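Local coordinates for protein beta-1,4-exocellulase (Thermobifida fusca, PDB 4B4H) that probably hydrolyses beta-1,4-glycosidic bonds of cellulose as a family 6 cellobiohydrolase, this chain being its catalytic domain, at residues Asn325-Ala330 / Arg375-Thr380; Ala361-Pro366 / Leu395-Ile400. All coordinates share one frame; numbering follows the deposited sequence.

Interaction 1: residues Asn325-Ala330 / Arg375-Thr380; sequences NWCNQA and RMCDPT
Cys327 holds SG anti to its backbone N (chi1 -171°), whereas Cys377 turns SG anti to its own carbonyl carbon (chi1 -71°), and the two sulfurs meet in a disulfide. With SG to SG at 2.0 Å and a torsion of 102° about that bond, the bridge ties two loops whose nearest CA atoms, those of the cysteines themselves, lie 5.1 Å apart. The indole of Trp326, a residue predicted to bind substrate, leans on this covalent link. CB of Cys327 sits over one face of the ring, offset toward its rim, while Cys377 SG approaches obliquely, 3.7 Å from Trp326 CH2. At the pyrrole end CB of Met376 lies 3.7 Å from Trp326 NE1, and the thioether chain then bends twice, carrying CE to within 3.2 Å of Asn325 OD1, the two side chains crossing at about a right angle. That amide is fixed from elsewhere: OD1 accepts from Asn387 and ND2 donates to Pro391 O.

No direct hydrogen bond joins the two segments; the polar links between them run through two waters. One molecule accepts from Cys327 N and donates to Met376 O at 2.6 Å, while a second accepts from Asn328 ND2 and donates to Cys377 O. Beyond the bridge, Asp378 OD1 accepts from Thr380 N, which makes an Asx turn, and from Thr380 OG1 on the same face of the carboxylate. The contact thus illustrates a disulfide bracing a predicted substrate-binding tryptophan beside Asp359, the predicted proton acceptor, whose OD2 accepts from Asn328 N. In the fold it joins the loop between helix 308-315 and strand 339-340 to the long loop running from strand 346-350 to helix 406-414.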
# COMPACT_ATOMS: atom_id res chain seq x y z
N ASN A 325 -10.02 -7.95 -4.22
CA ASN A 325 -10.91 -7.28 -3.27
C ASN A 325 -10.14 -6.43 -2.25
O ASN A 325 -9.52 -6.97 -1.31
CB ASN A 325 -11.82 -8.28 -2.57
CG ASN A 325 -12.87 -8.87 -3.49
OD1 ASN A 325 -13.14 -8.32 -4.58
ND2 ASN A 325 -13.52 -9.95 -3.04
N TRP A 326 -10.19 -5.11 -2.43
CA TRP A 326 -9.32 -4.18 -1.71
C TRP A 326 -10.01 -3.28 -0.71
O TRP A 326 -9.33 -2.58 0.03
CB TRP A 326 -8.54 -3.31 -2.70
CG TRP A 326 -9.44 -2.47 -3.58
CD1 TRP A 326 -9.87 -2.76 -4.86
CD2 TRP A 326 -10.08 -1.18 -3.25
NE1 TRP A 326 -10.70 -1.78 -5.34
CE2 TRP A 326 -10.86 -0.81 -4.43
CE3 TRP A 326 -10.07 -0.33 -2.14
CZ2 TRP A 326 -11.60 0.37 -4.48
CZ3 TRP A 326 -10.81 0.85 -2.20
CH2 TRP A 326 -11.56 1.19 -3.35
N CYS A 327 -11.34 -3.26 -0.71
CA CYS A 327 -12.08 -2.25 0.07
C CYS A 327 -12.68 -2.80 1.36
O CYS A 327 -13.54 -3.69 1.32
CB CYS A 327 -13.15 -1.52 -0.75
SG CYS A 327 -13.83 -0.14 0.17
N ASN A 328 -12.28 -2.19 2.47
CA ASN A 328 -12.81 -2.50 3.81
C ASN A 328 -13.12 -3.99 4.03
O ASN A 328 -14.27 -4.37 4.28
CB ASN A 328 -14.07 -1.64 4.09
CG ASN A 328 -13.79 -0.14 4.09
OD1 ASN A 328 -12.75 0.30 4.57
ND2 ASN A 328 -14.71 0.64 3.54
N GLN A 329 -12.09 -4.82 3.91
CA GLN A 329 -12.30 -6.26 3.77
C GLN A 329 -12.81 -6.96 5.04
O GLN A 329 -12.19 -6.90 6.10
CB GLN A 329 -11.03 -6.92 3.20
CG GLN A 329 -10.86 -6.66 1.72
CD GLN A 329 -12.00 -7.28 0.92
OE1 GLN A 329 -12.10 -8.51 0.82
NE2 GLN A 329 -12.86 -6.43 0.35
N ALA A 330 -13.96 -7.63 4.90
CA ALA A 330 -14.64 -8.31 6.02
C ALA A 330 -13.74 -9.29 6.75
O ALA A 330 -13.11 -10.14 6.12
CB ALA A 330 -15.91 -9.01 5.52
N ARG A 375 -18.02 1.16 -6.49
CA ARG A 375 -18.83 0.00 -6.13
C ARG A 375 -18.01 -1.16 -5.56
O ARG A 375 -18.57 -2.03 -4.90
CB ARG A 375 -19.73 -0.44 -7.30
CG ARG A 375 -20.91 0.50 -7.54
CD ARG A 375 -22.11 -0.25 -8.10
NE ARG A 375 -22.60 -1.24 -7.14
CZ ARG A 375 -23.68 -2.01 -7.33
NH1 ARG A 375 -24.41 -1.88 -8.43
NH2 ARG A 375 -24.03 -2.88 -6.40
N MET A 376 -16.70 -1.15 -5.75
CA MET A 376 -15.85 -2.13 -5.06
C MET A 376 -15.91 -2.01 -3.52
O MET A 376 -15.50 -2.94 -2.81
CB MET A 376 -14.41 -2.11 -5.60
CG MET A 376 -14.22 -2.99 -6.84
SD MET A 376 -14.59 -4.76 -6.64
CE MET A 376 -13.11 -5.33 -5.83
N CYS A 377 -16.45 -0.91 -3.01
CA CYS A 377 -16.66 -0.72 -1.58
C CYS A 377 -18.07 -1.10 -1.14
O CYS A 377 -18.40 -1.06 0.06
CB CYS A 377 -16.38 0.72 -1.19
SG CYS A 377 -14.62 1.05 -1.29
N ASP A 378 -18.90 -1.44 -2.11
CA ASP A 378 -20.31 -1.74 -1.91
C ASP A 378 -20.43 -3.25 -1.66
O ASP A 378 -20.03 -4.05 -2.51
CB ASP A 378 -21.07 -1.30 -3.17
CG ASP A 378 -22.56 -1.66 -3.16
OD1 ASP A 378 -23.10 -2.20 -2.17
OD2 ASP A 378 -23.19 -1.35 -4.21
N PRO A 379 -20.95 -3.65 -0.48
CA PRO A 379 -21.05 -5.07 -0.18
C PRO A 379 -21.79 -5.86 -1.25
O PRO A 379 -21.43 -7.00 -1.53
CB PRO A 379 -21.84 -5.12 1.13
CG PRO A 379 -22.00 -3.73 1.61
CD PRO A 379 -21.30 -2.80 0.67
N THR A 380 -22.79 -5.22 -1.87
CA THR A 380 -23.69 -5.90 -2.80
C THR A 380 -23.12 -6.03 -4.22
O THR A 380 -23.67 -6.75 -5.04
CB THR A 380 -25.05 -5.16 -2.92
OG1 THR A 380 -24.85 -3.92 -3.59
CG2 THR A 380 -25.67 -4.89 -1.55
O HOH W 1 -13.42 -4.49 -2.53
O HOH W 2 -16.93 -0.88 2.68

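Interaction 2: residues Ala361-Pro366 / Leu395-Ile400; sequences ASEEIP and LPNAPI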
# COMPACT_ATOMS: atom_id res chain seq x y z
N ALA A 361 -16.61 4.78 0.76
CA ALA A 361 -18.01 4.67 1.18
C ALA A 361 -18.65 3.41 0.62
O ALA A 361 -18.32 3.00 -0.48
CB ALA A 361 -18.78 5.90 0.71
N SER A 362 -19.58 2.80 1.37
CA SER A 362 -20.25 1.58 0.88
C SER A 362 -21.54 1.86 0.11
O SER A 362 -22.11 0.95 -0.51
CB SER A 362 -20.49 0.56 2.02
OG SER A 362 -21.13 1.15 3.13
N GLU A 363 -21.99 3.10 0.16
CA GLU A 363 -23.13 3.58 -0.63
C GLU A 363 -22.73 4.94 -1.16
O GLU A 363 -21.63 5.41 -0.90
CB GLU A 363 -24.38 3.72 0.24
CG GLU A 363 -24.22 4.70 1.40
CD GLU A 363 -25.48 4.84 2.25
OE1 GLU A 363 -26.60 4.66 1.71
OE2 GLU A 363 -25.34 5.16 3.45
N GLU A 364 -23.63 5.59 -1.90
CA GLU A 364 -23.41 7.00 -2.21
C GLU A 364 -23.61 7.82 -0.94
O GLU A 364 -24.65 7.73 -0.28
CB GLU A 364 -24.32 7.50 -3.34
CG GLU A 364 -24.04 6.84 -4.68
CD GLU A 364 -24.06 7.82 -5.84
OE1 GLU A 364 -24.68 8.89 -5.70
OE2 GLU A 364 -23.46 7.51 -6.89
N ILE A 365 -22.58 8.57 -0.58
CA ILE A 365 -22.67 9.59 0.46
C ILE A 365 -22.33 10.91 -0.22
O ILE A 365 -21.18 11.15 -0.57
CB ILE A 365 -21.69 9.33 1.64
CG1 ILE A 365 -21.91 7.92 2.21
CG2 ILE A 365 -21.87 10.38 2.72
CD1 ILE A 365 -20.86 7.47 3.19
N PRO A 366 -23.36 11.76 -0.45
CA PRO A 366 -23.13 13.05 -1.11
C PRO A 366 -22.10 13.91 -0.39
O PRO A 366 -22.10 13.98 0.85
CB PRO A 366 -24.51 13.70 -1.08
CG PRO A 366 -25.45 12.55 -1.12
CD PRO A 366 -24.79 11.50 -0.25
N LEU A 395 -17.04 -4.50 3.92
CA LEU A 395 -17.87 -4.30 5.11
C LEU A 395 -18.97 -3.26 4.88
O LEU A 395 -18.71 -2.20 4.31
CB LEU A 395 -17.01 -3.85 6.29
CG LEU A 395 -16.11 -4.89 6.95
CD1 LEU A 395 -15.19 -4.18 7.92
CD2 LEU A 395 -16.92 -5.96 7.66
N PRO A 396 -20.20 -3.56 5.36
CA PRO A 396 -21.34 -2.64 5.22
C PRO A 396 -21.23 -1.35 6.03
O PRO A 396 -20.49 -1.30 7.02
CB PRO A 396 -22.50 -3.46 5.79
CG PRO A 396 -22.09 -4.89 5.67
CD PRO A 396 -20.61 -4.86 5.92
N ASN A 397 -21.97 -0.33 5.59
CA ASN A 397 -22.08 0.96 6.27
C ASN A 397 -20.76 1.64 6.63
O ASN A 397 -20.54 2.13 7.75
CB ASN A 397 -23.08 0.88 7.44
CG ASN A 397 -24.52 1.04 6.99
OD1 ASN A 397 -25.27 0.06 6.90
ND2 ASN A 397 -24.91 2.27 6.67
N ALA A 398 -19.90 1.71 5.61
CA ALA A 398 -18.59 2.38 5.65
C ALA A 398 -18.68 3.87 5.29
O ALA A 398 -19.38 4.23 4.32
CB ALA A 398 -17.64 1.69 4.68
N PRO A 399 -17.96 4.75 6.03
CA PRO A 399 -17.95 6.18 5.70
C PRO A 399 -17.05 6.48 4.49
O PRO A 399 -16.47 5.57 3.90
CB PRO A 399 -17.42 6.83 6.98
CG PRO A 399 -16.54 5.79 7.60
CD PRO A 399 -17.03 4.43 7.14
N ILE A 400 -16.97 7.75 4.10
CA ILE A 400 -16.04 8.20 3.07
C ILE A 400 -14.60 7.81 3.44
O ILE A 400 -14.24 7.73 4.63
CB ILE A 400 -16.22 9.71 2.79
CG1 ILE A 400 -17.33 9.89 1.75
CG2 ILE A 400 -14.93 10.39 2.35
CD1 ILE A 400 -17.72 11.33 1.48
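Ser362 and Ala398 bond to each other twice, once through backbone alone and once through the serine hydroxyl. Ser362 N donates to Ala398 O at 3.3 Å, reaching it from 33° off the carbonyl plane. In return Ala398 N gives its hydrogen to Ser362 OG, a shorter link of 2.8 Å with an N-H...O angle of 154°. With OG between the backbone N and the carbonyl carbon of its own residue (chi1 51°), the hydroxyl is directed at the other loop, where it accepts. Asn397 N is also near OG, but its angle is too poor for a hydrogen bond. An alanine in place of Ser362 would probably leave Ala398 N without its acceptor across the contact and open a small gap beside the 395-400 backbone.

Weaker contacts add to the pair. CA of Ala361 makes C-H...O contacts with two successive carbonyls, 3.5 Å to Ala398 O and 3.3 Å to Pro399 O. Pro399 O accepts a hydrogen bond from Ser358 OG; Ala361 N is close to it but too poorly aligned to count as a donor. Farther along, Ile365 extends CD1 over the backbone, 3.7 Å from Ala398 O, and its CB lies 4.4 Å from CG1 of Ile400; the latter side chain also touches Asn367, whose ND2 bonds to Ile365 O. Here two irregular segments are joined by a backbone-and-hydroxyl pairing without any regular strand. Both belong to the loop that leaves strand 346-350 and ends at helix 406-414, so the contact folds that loop back on itself, with Leu395 resting against Gln408 and Glu411 of the helix.

In the fold
The same long loop between strand 346-350 and helix 406-414 supplies one side of interaction 1 and both sides of interaction 2. Interaction 1 is largely buried and brings in a second loop, the one following helix 308-315; it relies on a covalent bond, sulfur and aromatic packing, and bridging water. Interaction 2 lies nearer the surface and uses direct hydrogen bonds with modest aliphatic cover. Their segments alternate along the chain, and the centres of interactions 1 and 2 lie about 10 Å apart. They also touch: Asn328 O and Leu395 N form a probable hydrogen bond, and Cys377 packs on Ala361 and Ser362, so covalent and hydrogen-bonded ties adjoin near the predicted catalytic base.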